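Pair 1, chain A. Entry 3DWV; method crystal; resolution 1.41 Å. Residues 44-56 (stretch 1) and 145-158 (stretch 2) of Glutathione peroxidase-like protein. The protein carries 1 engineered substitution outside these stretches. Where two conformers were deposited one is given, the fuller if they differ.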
# COMPACT_ATOMS: atom_id res chain seq x y z
N HIS A 44 3.16 -0.82 -14.77
CA HIS A 44 3.67 0.30 -14.01
C HIS A 44 5.18 0.37 -13.96
O HIS A 44 5.69 1.36 -13.41
CB HIS A 44 3.09 0.26 -12.57
CG HIS A 44 1.58 0.24 -12.60
ND1 HIS A 44 0.81 1.24 -13.17
CD2 HIS A 44 0.71 -0.70 -12.15
CE1 HIS A 44 -0.47 0.92 -13.05
NE2 HIS A 44 -0.56 -0.26 -12.43
N LYS A 45 5.91 -0.60 -14.51
CA LYS A 45 7.37 -0.52 -14.44
C LYS A 45 7.94 0.64 -15.23
O LYS A 45 7.44 0.97 -16.34
CB LYS A 45 7.86 -1.90 -14.93
CG LYS A 45 9.38 -2.04 -14.92
CD LYS A 45 9.75 -3.40 -15.52
CE LYS A 45 11.17 -3.81 -15.21
NZ LYS A 45 11.36 -5.28 -15.26
N GLY A 46 8.97 1.34 -14.77
CA GLY A 46 9.50 2.47 -15.54
C GLY A 46 9.10 3.83 -14.99
O GLY A 46 9.62 4.91 -15.34
N SER A 47 8.13 3.82 -14.08
CA SER A 47 7.64 5.00 -13.40
C SER A 47 7.48 4.64 -11.93
O SER A 47 7.21 3.47 -11.66
CB SER A 47 6.27 5.39 -13.95
OG SER A 47 6.43 6.03 -15.20
N PRO A 48 7.62 5.58 -11.02
CA PRO A 48 7.45 5.24 -9.60
C PRO A 48 5.99 5.01 -9.26
O PRO A 48 5.09 5.34 -10.04
CB PRO A 48 8.03 6.46 -8.88
CG PRO A 48 7.90 7.59 -9.86
CD PRO A 48 7.96 6.99 -11.24
N LEU A 49 5.76 4.43 -8.08
CA LEU A 49 4.40 4.24 -7.64
C LEU A 49 4.39 4.17 -6.11
O LEU A 49 5.44 4.00 -5.48
CB LEU A 49 3.73 3.03 -8.28
CG LEU A 49 4.30 1.63 -8.04
CD1 LEU A 49 3.17 0.60 -8.17
CD2 LEU A 49 5.43 1.26 -9.00
N LEU A 50 3.21 4.33 -5.52
CA LEU A 50 3.02 4.22 -4.09
C LEU A 50 2.03 3.09 -3.81
O LEU A 50 0.98 3.14 -4.46
CB LEU A 50 2.38 5.48 -3.52
CG LEU A 50 3.20 6.51 -2.79
CD1 LEU A 50 2.25 7.59 -2.27
CD2 LEU A 50 4.06 5.92 -1.68
N ILE A 51 2.40 2.18 -2.90
CA ILE A 51 1.49 1.07 -2.59
C ILE A 51 1.05 1.16 -1.14
O ILE A 51 1.85 1.05 -0.21
CB ILE A 51 2.12 -0.30 -2.87
CG1 ILE A 51 2.61 -0.40 -4.33
CG2 ILE A 51 1.14 -1.41 -2.50
CD1 ILE A 51 3.31 -1.75 -4.60
N TYR A 52 -0.27 1.39 -1.03
CA TYR A 52 -0.91 1.44 0.27
C TYR A 52 -1.70 0.20 0.68
O TYR A 52 -2.31 -0.40 -0.23
CB TYR A 52 -1.92 2.57 0.24
CG TYR A 52 -1.44 3.99 0.25
CD1 TYR A 52 -1.06 4.66 -0.89
CD2 TYR A 52 -1.38 4.69 1.47
CE1 TYR A 52 -0.63 5.99 -0.84
CE2 TYR A 52 -0.96 6.00 1.52
CZ TYR A 52 -0.58 6.65 0.37
OH TYR A 52 -0.16 7.97 0.42
N ASN A 53 -1.69 -0.16 1.95
CA ASN A 53 -2.71 -1.09 2.47
C ASN A 53 -3.90 -0.28 3.00
O ASN A 53 -3.69 0.78 3.59
CB ASN A 53 -2.15 -2.01 3.57
CG ASN A 53 -1.62 -1.25 4.78
OD1 ASN A 53 -0.55 -0.64 4.66
ND2 ASN A 53 -2.28 -1.25 5.93
N VAL A 54 -5.12 -0.78 2.78
CA VAL A 54 -6.30 0.03 3.17
C VAL A 54 -7.24 -0.91 3.90
O VAL A 54 -6.98 -2.12 4.09
CB VAL A 54 -6.94 0.72 1.94
CG1 VAL A 54 -5.90 1.58 1.18
CG2 VAL A 54 -7.50 -0.31 0.97
N ALA A 55 -8.37 -0.38 4.29
CA ALA A 55 -9.38 -1.17 4.99
C ALA A 55 -10.73 -0.44 4.81
O ALA A 55 -10.72 0.64 4.20
CB ALA A 55 -9.02 -1.37 6.46
N SER A 56 -11.83 -0.97 5.28
CA SER A 56 -13.13 -0.29 5.14
C SER A 56 -13.12 1.12 5.71
O SER A 56 -12.32 1.43 6.62
CB SER A 56 -14.18 -1.09 5.91
OG SER A 56 -14.43 -2.31 5.24
N ALA A 145 6.21 -5.47 10.95
CA ALA A 145 4.78 -5.60 10.72
C ALA A 145 4.18 -4.29 10.25
O ALA A 145 4.62 -3.21 10.61
CB ALA A 145 4.04 -6.04 11.99
N ILE A 146 3.10 -4.43 9.46
CA ILE A 146 2.35 -3.19 9.14
C ILE A 146 1.42 -2.86 10.29
O ILE A 146 0.52 -3.68 10.59
CB ILE A 146 1.49 -3.42 7.87
CG1 ILE A 146 2.33 -3.85 6.66
CG2 ILE A 146 0.62 -2.22 7.53
CD1 ILE A 146 3.35 -2.86 6.17
N LYS A 147 1.60 -1.70 10.92
CA LYS A 147 0.81 -1.40 12.15
C LYS A 147 -0.48 -0.70 11.82
O LYS A 147 -1.47 -0.90 12.51
CB LYS A 147 1.71 -0.58 13.08
CG LYS A 147 2.83 -1.47 13.68
CD LYS A 147 4.01 -0.61 14.13
CE LYS A 147 5.00 -0.36 13.01
NZ LYS A 147 5.73 -1.62 12.70
N TRP A 148 -0.48 0.13 10.77
CA TRP A 148 -1.54 1.07 10.48
C TRP A 148 -2.20 0.91 9.12
O TRP A 148 -1.51 0.64 8.13
CB TRP A 148 -0.97 2.51 10.48
CG TRP A 148 0.02 2.79 11.57
CD1 TRP A 148 1.36 3.00 11.44
CD2 TRP A 148 -0.28 2.91 12.97
NE1 TRP A 148 1.90 3.23 12.68
CE2 TRP A 148 0.93 3.19 13.63
CE3 TRP A 148 -1.47 2.80 13.71
CZ2 TRP A 148 1.00 3.36 15.02
CZ3 TRP A 148 -1.38 2.97 15.07
CH2 TRP A 148 -0.17 3.25 15.71
N ASN A 149 -3.52 1.14 9.09
CA ASN A 149 -4.12 1.30 7.76
C ASN A 149 -3.46 2.49 7.06
O ASN A 149 -3.03 3.45 7.72
CB ASN A 149 -5.62 1.48 7.96
CG ASN A 149 -6.27 0.16 8.33
OD1 ASN A 149 -7.16 0.04 9.19
ND2 ASN A 149 -5.82 -0.88 7.66
N PHE A 150 -3.34 2.45 5.75
CA PHE A 150 -2.76 3.53 4.95
C PHE A 150 -1.26 3.72 5.19
O PHE A 150 -0.67 4.77 4.91
CB PHE A 150 -3.46 4.90 5.11
CG PHE A 150 -4.69 4.91 4.19
CD1 PHE A 150 -5.88 4.33 4.58
CD2 PHE A 150 -4.63 5.50 2.93
CE1 PHE A 150 -6.97 4.36 3.71
CE2 PHE A 150 -5.70 5.50 2.05
CZ PHE A 150 -6.90 4.93 2.45
N THR A 151 -0.58 2.68 5.65
CA THR A 151 0.88 2.64 5.48
C THR A 151 1.17 2.52 4.00
O THR A 151 0.36 1.94 3.25
CB THR A 151 1.51 1.47 6.25
OG1 THR A 151 1.38 1.78 7.64
CG2 THR A 151 3.00 1.26 5.98
N SER A 152 2.30 3.11 3.53
CA SER A 152 2.64 2.96 2.11
C SER A 152 4.13 2.66 1.93
O SER A 152 4.96 2.92 2.81
CB SER A 152 2.29 4.20 1.28
OG SER A 152 2.89 5.39 1.75
N PHE A 153 4.37 2.11 0.72
CA PHE A 153 5.70 1.91 0.24
C PHE A 153 5.88 2.67 -1.07
O PHE A 153 5.08 2.53 -1.99
CB PHE A 153 6.04 0.44 -0.02
CG PHE A 153 5.96 -0.39 1.27
CD1 PHE A 153 4.73 -0.90 1.72
CD2 PHE A 153 7.15 -0.60 1.98
CE1 PHE A 153 4.75 -1.64 2.89
CE2 PHE A 153 7.13 -1.32 3.16
CZ PHE A 153 5.92 -1.81 3.62
N LEU A 154 6.93 3.48 -1.13
CA LEU A 154 7.34 4.12 -2.38
C LEU A 154 8.27 3.20 -3.17
O LEU A 154 9.26 2.70 -2.63
CB LEU A 154 8.03 5.43 -2.10
CG LEU A 154 8.38 6.31 -3.29
CD1 LEU A 154 7.19 6.79 -4.11
CD2 LEU A 154 9.13 7.54 -2.76
N ILE A 155 7.89 2.97 -4.42
CA ILE A 155 8.56 2.03 -5.31
C ILE A 155 9.28 2.82 -6.42
O ILE A 155 8.65 3.75 -7.01
CB ILE A 155 7.51 1.11 -5.94
CG1 ILE A 155 6.54 0.50 -4.90
CG2 ILE A 155 8.21 0.08 -6.80
CD1 ILE A 155 7.20 -0.26 -3.77
N ASP A 156 10.52 2.52 -6.74
CA ASP A 156 11.22 3.29 -7.80
C ASP A 156 10.88 2.80 -9.20
O ASP A 156 10.03 1.91 -9.36
CB ASP A 156 12.71 3.35 -7.48
CG ASP A 156 13.49 2.07 -7.69
OD1 ASP A 156 12.93 1.13 -8.29
OD2 ASP A 156 14.68 1.93 -7.28
N ARG A 157 11.51 3.37 -10.22
CA ARG A 157 11.37 3.07 -11.62
C ARG A 157 11.65 1.61 -11.97
O ARG A 157 11.09 1.15 -12.98
CB ARG A 157 12.28 3.93 -12.53
CG ARG A 157 12.46 5.39 -12.15
CD ARG A 157 13.18 6.25 -13.18
NE ARG A 157 13.96 7.37 -12.68
CZ ARG A 157 14.03 8.65 -13.02
NH1 ARG A 157 13.30 9.16 -14.01
NH2 ARG A 157 14.85 9.50 -12.38
N ASP A 158 12.46 0.91 -11.18
CA ASP A 158 12.84 -0.48 -11.31
C ASP A 158 11.97 -1.46 -10.51
O ASP A 158 12.25 -2.67 -10.48
CB ASP A 158 14.29 -0.72 -10.85
CG ASP A 158 15.29 0.07 -11.65
OD1 ASP A 158 15.15 0.09 -12.89
OD2 ASP A 158 16.21 0.66 -11.04
O HOH W 1 8.06 0.94 -11.49

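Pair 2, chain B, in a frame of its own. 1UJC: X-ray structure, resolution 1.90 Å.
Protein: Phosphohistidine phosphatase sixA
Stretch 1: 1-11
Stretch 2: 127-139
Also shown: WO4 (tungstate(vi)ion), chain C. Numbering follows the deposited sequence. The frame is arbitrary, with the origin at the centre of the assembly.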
# COMPACT_ATOMS: atom_id res chain seq x y z
N MET B 1 5.43 -0.33 -14.73
CA MET B 1 4.22 -0.57 -13.90
C MET B 1 4.17 0.36 -12.70
O MET B 1 5.16 0.50 -11.98
CB MET B 1 4.18 -2.03 -13.43
CG MET B 1 2.98 -2.37 -12.55
SD MET B 1 2.88 -4.13 -12.09
CE MET B 1 4.01 -4.19 -10.66
N GLN B 2 3.03 0.99 -12.49
CA GLN B 2 2.85 1.91 -11.38
C GLN B 2 2.52 1.13 -10.11
O GLN B 2 1.58 0.35 -10.08
CB GLN B 2 1.72 2.90 -11.66
CG GLN B 2 2.03 3.94 -12.72
CD GLN B 2 3.31 4.71 -12.45
OE1 GLN B 2 4.39 4.29 -12.85
NE2 GLN B 2 3.19 5.83 -11.74
N VAL B 3 3.31 1.34 -9.07
CA VAL B 3 3.06 0.65 -7.81
C VAL B 3 2.75 1.69 -6.75
O VAL B 3 3.51 2.64 -6.57
CB VAL B 3 4.29 -0.17 -7.36
CG1 VAL B 3 3.98 -0.89 -6.06
CG2 VAL B 3 4.66 -1.17 -8.45
N PHE B 4 1.62 1.53 -6.08
CA PHE B 4 1.23 2.46 -5.03
C PHE B 4 1.28 1.73 -3.70
O PHE B 4 0.45 0.88 -3.41
CB PHE B 4 -0.17 3.01 -5.27
CG PHE B 4 -0.31 3.76 -6.57
CD1 PHE B 4 -0.73 3.11 -7.72
CD2 PHE B 4 0.01 5.11 -6.63
CE1 PHE B 4 -0.84 3.80 -8.92
CE2 PHE B 4 -0.10 5.81 -7.84
CZ PHE B 4 -0.52 5.15 -8.98
N ILE B 5 2.27 2.09 -2.89
CA ILE B 5 2.47 1.47 -1.58
C ILE B 5 1.80 2.29 -0.50
O ILE B 5 2.09 3.48 -0.33
CB ILE B 5 3.97 1.34 -1.29
CG1 ILE B 5 4.65 0.57 -2.43
CG2 ILE B 5 4.18 0.64 0.05
CD1 ILE B 5 6.15 0.49 -2.34
N MET B 6 0.89 1.66 0.23
CA MET B 6 0.16 2.36 1.27
C MET B 6 0.24 1.72 2.65
O MET B 6 0.19 0.50 2.80
CB MET B 6 -1.31 2.49 0.85
CG MET B 6 -2.23 3.15 1.85
SD MET B 6 -3.89 3.33 1.16
CE MET B 6 -4.53 4.75 2.12
N ARG B 7 0.38 2.56 3.67
CA ARG B 7 0.43 2.09 5.05
C ARG B 7 -1.02 2.11 5.54
O ARG B 7 -1.75 3.06 5.28
CB ARG B 7 1.27 3.03 5.92
CG ARG B 7 1.30 2.62 7.38
CD ARG B 7 2.10 3.61 8.21
NE ARG B 7 2.16 3.21 9.61
CZ ARG B 7 2.56 4.01 10.59
NH1 ARG B 7 2.94 5.25 10.34
NH2 ARG B 7 2.58 3.56 11.84
N HIS B 8 -1.42 1.04 6.22
CA HIS B 8 -2.78 0.95 6.73
C HIS B 8 -3.10 2.21 7.54
O HIS B 8 -2.19 2.91 7.99
CB HIS B 8 -2.89 -0.28 7.63
CG HIS B 8 -2.13 -0.16 8.91
ND1 HIS B 8 -2.55 0.65 9.94
CD2 HIS B 8 -0.96 -0.70 9.31
CE1 HIS B 8 -1.66 0.60 10.92
NE2 HIS B 8 -0.69 -0.21 10.56
N GLY B 9 -4.38 2.49 7.71
CA GLY B 9 -4.80 3.67 8.44
C GLY B 9 -4.69 3.53 9.95
O GLY B 9 -4.44 2.44 10.47
N ASP B 10 -4.86 4.65 10.65
CA ASP B 10 -4.80 4.69 12.11
C ASP B 10 -5.64 3.56 12.70
O ASP B 10 -6.79 3.36 12.31
CB ASP B 10 -5.32 6.05 12.59
CG ASP B 10 -5.13 6.25 14.08
OD1 ASP B 10 -3.98 6.33 14.55
OD2 ASP B 10 -6.15 6.33 14.79
N ALA B 11 -5.06 2.81 13.64
CA ALA B 11 -5.76 1.68 14.23
C ALA B 11 -5.80 1.68 15.75
O ALA B 11 -4.90 2.19 16.41
CB ALA B 11 -5.11 0.39 13.74
N MET B 127 9.83 7.62 5.41
CA MET B 127 8.92 7.64 6.56
C MET B 127 7.46 7.64 6.09
O MET B 127 7.05 8.47 5.28
CB MET B 127 9.19 8.89 7.40
CG MET B 127 8.20 9.14 8.53
SD MET B 127 8.48 8.11 9.97
CE MET B 127 9.79 9.06 10.85
N PHE B 128 6.67 6.71 6.63
CA PHE B 128 5.26 6.54 6.28
C PHE B 128 4.28 6.87 7.42
O PHE B 128 4.29 6.20 8.45
CB PHE B 128 4.99 5.09 5.87
CG PHE B 128 5.22 4.80 4.41
CD1 PHE B 128 4.20 4.98 3.48
CD2 PHE B 128 6.44 4.29 3.97
CE1 PHE B 128 4.39 4.66 2.14
CE2 PHE B 128 6.64 3.97 2.63
CZ PHE B 128 5.61 4.15 1.72
N THR B 129 3.44 7.88 7.24
CA THR B 129 2.44 8.19 8.27
C THR B 129 1.26 7.29 7.88
O THR B 129 1.22 6.81 6.75
CB THR B 129 2.01 9.66 8.23
OG1 THR B 129 1.26 9.90 7.03
CG2 THR B 129 3.23 10.57 8.25
N THR B 130 0.32 7.06 8.78
CA THR B 130 -0.81 6.20 8.44
C THR B 130 -1.58 6.70 7.21
O THR B 130 -1.79 7.90 7.05
CB THR B 130 -1.80 6.02 9.63
OG1 THR B 130 -2.18 7.31 10.13
CG2 THR B 130 -1.15 5.21 10.74
N SER B 131 -1.97 5.77 6.34
CA SER B 131 -2.70 6.07 5.11
C SER B 131 -1.85 6.75 4.04
O SER B 131 -2.34 7.00 2.94
CB SER B 131 -3.93 6.94 5.41
OG SER B 131 -4.91 6.24 6.15
N ALA B 132 -0.59 7.04 4.35
CA ALA B 132 0.30 7.68 3.38
C ALA B 132 0.57 6.74 2.21
O ALA B 132 0.58 5.53 2.37
CB ALA B 132 1.62 8.06 4.06
N ILE B 133 0.80 7.31 1.03
CA ILE B 133 1.04 6.50 -0.16
C ILE B 133 2.31 6.88 -0.91
O ILE B 133 2.58 8.05 -1.16
CB ILE B 133 -0.14 6.61 -1.15
CG1 ILE B 133 -1.41 6.02 -0.52
CG2 ILE B 133 0.19 5.87 -2.44
CD1 ILE B 133 -2.64 6.18 -1.39
N ALA B 134 3.09 5.86 -1.27
CA ALA B 134 4.32 6.08 -2.01
C ALA B 134 4.10 5.58 -3.43
O ALA B 134 3.53 4.50 -3.64
CB ALA B 134 5.46 5.33 -1.36
N SER B 135 4.53 6.37 -4.40
CA SER B 135 4.40 6.02 -5.81
C SER B 135 5.74 5.56 -6.35
O SER B 135 6.74 6.27 -6.24
CB SER B 135 3.92 7.21 -6.63
OG SER B 135 4.18 6.99 -8.00
N VAL B 136 5.74 4.39 -6.96
CA VAL B 136 6.95 3.81 -7.52
C VAL B 136 6.68 3.27 -8.91
O VAL B 136 5.72 2.53 -9.11
CB VAL B 136 7.45 2.63 -6.65
CG1 VAL B 136 8.61 1.93 -7.34
CG2 VAL B 136 7.86 3.13 -5.27
N THR B 137 7.51 3.64 -9.86
CA THR B 137 7.36 3.13 -11.21
C THR B 137 8.36 1.99 -11.32
O THR B 137 9.57 2.21 -11.20
CB THR B 137 7.67 4.19 -12.27
OG1 THR B 137 6.70 5.24 -12.19
CG2 THR B 137 7.65 3.57 -13.66
N LEU B 138 7.86 0.78 -11.52
CA LEU B 138 8.72 -0.40 -11.60
C LEU B 138 8.80 -0.97 -13.01
O LEU B 138 7.78 -1.12 -13.69
CB LEU B 138 8.19 -1.48 -10.65
CG LEU B 138 9.00 -2.76 -10.45
CD1 LEU B 138 10.35 -2.45 -9.78
CD2 LEU B 138 8.19 -3.71 -9.58
N ASP B 139 10.01 -1.28 -13.45
CA ASP B 139 10.18 -1.85 -14.78
C ASP B 139 10.34 -3.36 -14.69
O ASP B 139 10.43 -3.94 -13.60
CB ASP B 139 11.36 -1.19 -15.52
CG ASP B 139 12.72 -1.65 -15.04
OD1 ASP B 139 13.71 -0.97 -15.38
OD2 ASP B 139 12.81 -2.69 -14.34
W WO4 C . 1.43 -0.49 11.82
O1 WO4 C . 2.06 0.21 10.36
O2 WO4 C . 0.73 -2.03 11.47
O3 WO4 C . 0.36 0.61 12.62
O4 WO4 C . 2.75 -0.77 12.90
O HOH W 2 -4.84 7.20 8.98
O HOH W 3 -2.02 7.64 13.37

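Where do the two contacts differ most sharply? They part at the matched position Asn53(A) and Arg7(B), where both side chains make hydrogen bonds to the loop that precedes the second strand but differ in length and in what they bind; the CA-to-CB bond of Asn53(A) points sideways and its end comes nearer, that of Arg7(B) points toward the other stretch. In pair 1 the short amide stays inside the contact: Asn53(A) ND2 donates to Trp148(A) O at 3.0 Å, tying the strand to the first residue of a turn. In pair 2 the extended Arg7(B), with chi1 to chi3 all t, passes Phe128(B) and Thr130(B). Its NH1 lies 2.5 Å from Phe128(B) O in a hydrogen bond that is weak because of its bent angle, while its NE donates to WO4 O1 at 3.1 Å. Thr130(B) CG2 covers one face of the guanidinium. The next residue, His8(B), binds the tungstate through NE2, 2.5 Å from W, so the end of this strand serves a ligand, as suits a phosphohistidine phosphatase.

What backbone geometry do they share? Each is an antiparallel pair of strands, with axes 4.5 Å apart at closest approach and directions 163° apart in pair 1 and 160° in pair 2; fourteen central residues superpose to 0.6 Å. Ile51(A) N donates to Phe153(A) O and Phe153(A) N to Ile51(A) O, both at 2.9 Å. At the same positions Ile5(B) N reaches Ala134(B) O at 2.8 Å and Ala134(B) N reaches Ile5(B) O at 2.7 Å. A type II turn leads into the second strand in each case, and its third residue, Phe150(A) or Ser131(B), has positive phi. The backbone closes on it alike: Phe150(A) N donates to Asn53(A) O at 2.8 Å, and Ser131(B) N to Arg7(B) O at 2.9 Å.

How do different side chains fill the face that carries Tyr52(A) in pair 1 and Met6(B) in pair 2? Pair 1 sets a large ring against a small neighbour: Ser152(A) CB sits over the Tyr52(A) ring, 3.6 Å from its centroid and nearly on the normal. Pair 2 moves the bulk across, with Ile133(B) matching the serine and its CG1 lying 3.8 Å from Met6(B) CB. At the turn the exchange runs the other way. Phe150(A) CD2 approaches Tyr52(A) CD2 at 3.7 Å, its ring also covered on one face by Val54(A) CG1, whereas at the matching Ser131(B) it is the backbone that is met: Met6(B) CE lies 3.2 Å from Ser131(B) O.

What happens on the other face? Here the isoleucines Ile51(A) and Ile5(B) nearly coincide, and each reaches along the sheet to a branched residue of the partner strand: Ile51(A) CD1 lies 3.9 Å from Ile155(A) CG1, and Ile5(B) CD1 lies 4.3 Å from Val136(B) CG2. On the neighbouring strand, however, the position of Phe153(A) is taken in pair 2 by Ala134(B), whose CB is 4.3 Å from Ile5(B) CB. Phe128(B), from before the turn, also packs here, its CZ 4.1 Å from Ile5(B) CG2.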